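Local coordinates for heroin esterase (Rhodococcus sp., PDB 1LZL), which probably hydrolyses the acetyl ester bonds of heroin, as an acetyl esterase of the alpha/beta hydrolase fold, at residues P27-T32 with F90-A95. Sequence-based numbering, arbitrary orientation.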
loop_
_atom_site.group_PDB
_atom_site.type_symbol
_atom_site.label_atom_id
_atom_site.label_comp_id
_atom_site.label_asym_id
_atom_site.label_seq_id
_atom_site.Cartn_x
_atom_site.Cartn_y
_atom_site.Cartn_z
ATOM N N PRO A 27 -8.585 -16.296 -11.110
ATOM C CA PRO A 27 -9.933 -16.341 -10.515
ATOM C C PRO A 27 -9.949 -16.977 -9.131
ATOM O O PRO A 27 -10.611 -16.603 -8.162
ATOM C CB PRO A 27 -10.697 -17.248 -11.474
ATOM C CG PRO A 27 -9.976 -17.166 -12.771
ATOM C CD PRO A 27 -8.531 -16.993 -12.416
ATOM N N ASN A 28 -9.145 -18.046 -9.020
ATOM C CA ASN A 28 -9.133 -18.711 -7.716
ATOM C C ASN A 28 -8.382 -17.894 -6.667
ATOM O O ASN A 28 -8.789 -17.852 -5.509
ATOM C CB ASN A 28 -8.531 -20.109 -7.853
ATOM C CG ASN A 28 -8.740 -20.829 -6.527
ATOM O OD1 ASN A 28 -9.864 -21.213 -6.177
ATOM N ND2 ASN A 28 -7.611 -20.959 -5.840
ATOM N N ALA A 29 -7.300 -17.241 -7.080
ATOM C CA ALA A 29 -6.564 -16.325 -6.212
ATOM C C ALA A 29 -7.483 -15.232 -5.659
ATOM O O ALA A 29 -7.461 -14.921 -4.473
ATOM C CB ALA A 29 -5.403 -15.680 -6.944
ATOM N N ARG A 30 -8.254 -14.660 -6.578
ATOM C CA ARG A 30 -9.220 -13.636 -6.194
ATOM C C ARG A 30 -10.203 -14.230 -5.191
ATOM O O ARG A 30 -10.639 -13.568 -4.246
ATOM C CB ARG A 30 -9.907 -13.078 -7.450
ATOM C CG ARG A 30 -9.053 -12.030 -8.174
ATOM C CD ARG A 30 -9.577 -11.616 -9.546
ATOM N NE ARG A 30 -8.701 -10.599 -10.115
ATOM C CZ ARG A 30 -8.850 -10.045 -11.298
ATOM N NH1 ARG A 30 -9.834 -10.417 -12.120
ATOM N NH2 ARG A 30 -7.974 -9.121 -11.668
ATOM N N ALA A 31 -10.609 -15.486 -5.340
ATOM C CA ALA A 31 -11.670 -16.029 -4.464
ATOM C C ALA A 31 -11.109 -16.366 -3.105
ATOM O O ALA A 31 -11.637 -15.979 -2.059
ATOM C CB ALA A 31 -12.279 -17.216 -5.168
ATOM N N THR A 32 -9.981 -17.087 -3.062
ATOM C CA THR A 32 -9.462 -17.364 -1.702
ATOM C C THR A 32 -9.035 -16.056 -1.036
ATOM O O THR A 32 -9.164 -15.875 0.188
ATOM C CB THR A 32 -8.383 -18.456 -1.685
ATOM O OG1 THR A 32 -7.095 -17.985 -1.218
ATOM C CG2 THR A 32 -8.109 -19.025 -3.072
ATOM N N PHE A 90 -1.379 -5.956 -7.447
ATOM C CA PHE A 90 -1.918 -5.197 -8.602
ATOM C C PHE A 90 -3.113 -5.918 -9.215
ATOM O O PHE A 90 -3.819 -5.293 -10.043
ATOM C CB PHE A 90 -0.895 -4.895 -9.707
ATOM C CG PHE A 90 0.346 -4.155 -9.235
ATOM C CD1 PHE A 90 0.283 -2.853 -8.755
ATOM C CD2 PHE A 90 1.596 -4.748 -9.255
ATOM C CE1 PHE A 90 1.432 -2.194 -8.320
ATOM C CE2 PHE A 90 2.757 -4.103 -8.847
ATOM C CZ PHE A 90 2.680 -2.800 -8.362
ATOM N N ALA A 91 -3.379 -7.171 -8.869
ATOM C CA ALA A 91 -4.401 -7.950 -9.600
ATOM C C ALA A 91 -5.514 -8.482 -8.746
ATOM O O ALA A 91 -6.507 -9.020 -9.307
ATOM C CB ALA A 91 -3.698 -9.091 -10.370
ATOM N N ILE A 92 -5.371 -8.399 -7.412
ATOM C CA ILE A 92 -6.449 -8.888 -6.537
ATOM C C ILE A 92 -6.754 -7.870 -5.439
ATOM O O ILE A 92 -5.948 -6.913 -5.284
ATOM C CB ILE A 92 -6.124 -10.265 -5.875
ATOM C CG1 ILE A 92 -5.119 -10.229 -4.741
ATOM C CG2 ILE A 92 -5.719 -11.245 -6.974
ATOM C CD1 ILE A 92 -4.756 -11.641 -4.254
ATOM N N GLY A 93 -7.853 -8.039 -4.726
ATOM C CA GLY A 93 -8.166 -7.164 -3.587
ATOM C C GLY A 93 -9.162 -6.093 -3.963
ATOM O O GLY A 93 -9.374 -5.732 -5.132
ATOM N N THR A 94 -9.795 -5.552 -2.946
ATOM C CA THR A 94 -10.775 -4.511 -2.983
ATOM C C THR A 94 -10.461 -3.459 -1.932
ATOM O O THR A 94 -9.792 -3.722 -0.917
ATOM C CB THR A 94 -12.197 -5.057 -2.714
ATOM O OG1 THR A 94 -12.265 -5.522 -1.353
ATOM C CG2 THR A 94 -12.478 -6.249 -3.603
ATOM N N ALA A 95 -10.940 -2.257 -2.162
ATOM C CA ALA A 95 -10.788 -1.256 -1.114
ATOM C C ALA A 95 -11.402 -1.733 0.187
ATOM O O ALA A 95 -10.780 -1.470 1.225
ATOM C CB ALA A 95 -11.399 0.086 -1.519
#
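The loop that follows strand 79-85 of the alpha/beta hydrolase fold, close behind an HGGG sequence like that of the oxyanion hole in hormone-sensitive-lipase-type esterases, is held here to helix 26-41 through Arg30, Ala91 and Ile92. The guanidinium of Arg30 meets the carbonyl of Ala91 side-on, and two nitrogens converge on one oxygen. Arg30 NE makes a hydrogen bond of 2.8 Å to Ala91 O, nearly in line with the carbonyl bond, while Arg30 NH2, also hydrogen-bonded to Ala91 O at 2.8 Å, approaches on a lone pair. Both bonds are bent at the hydrogen, to 147° and 146°, as expected when two donors share an acceptor. The oxygen sits just 3° out of the guanidinium plane, so the pair opposes rotation of the group. With CG anti to the carbonyl carbon and the chain extended as far as NE, the head of Arg30 reaches past Ile92. Its CG packs on Ile92 CG2 at 3.6 Å, and on the same methyl Ala29 CB makes a looser apolar contact at 4.4 Å. On the guanidinium's remaining nitrogen, NH1, Glu123 forms a salt bridge. Replacing Arg30 by alanine is likely to leave Ala91 O without these two donors and Glu123 without this cation. Ile92 is further packed by Leu26 and Tyr33 of helix 26-41, while Ala91 touches both Leu26 and Tyr220 of helix 211-222, so the loop contacts both helices before the chain enters helix 99-109.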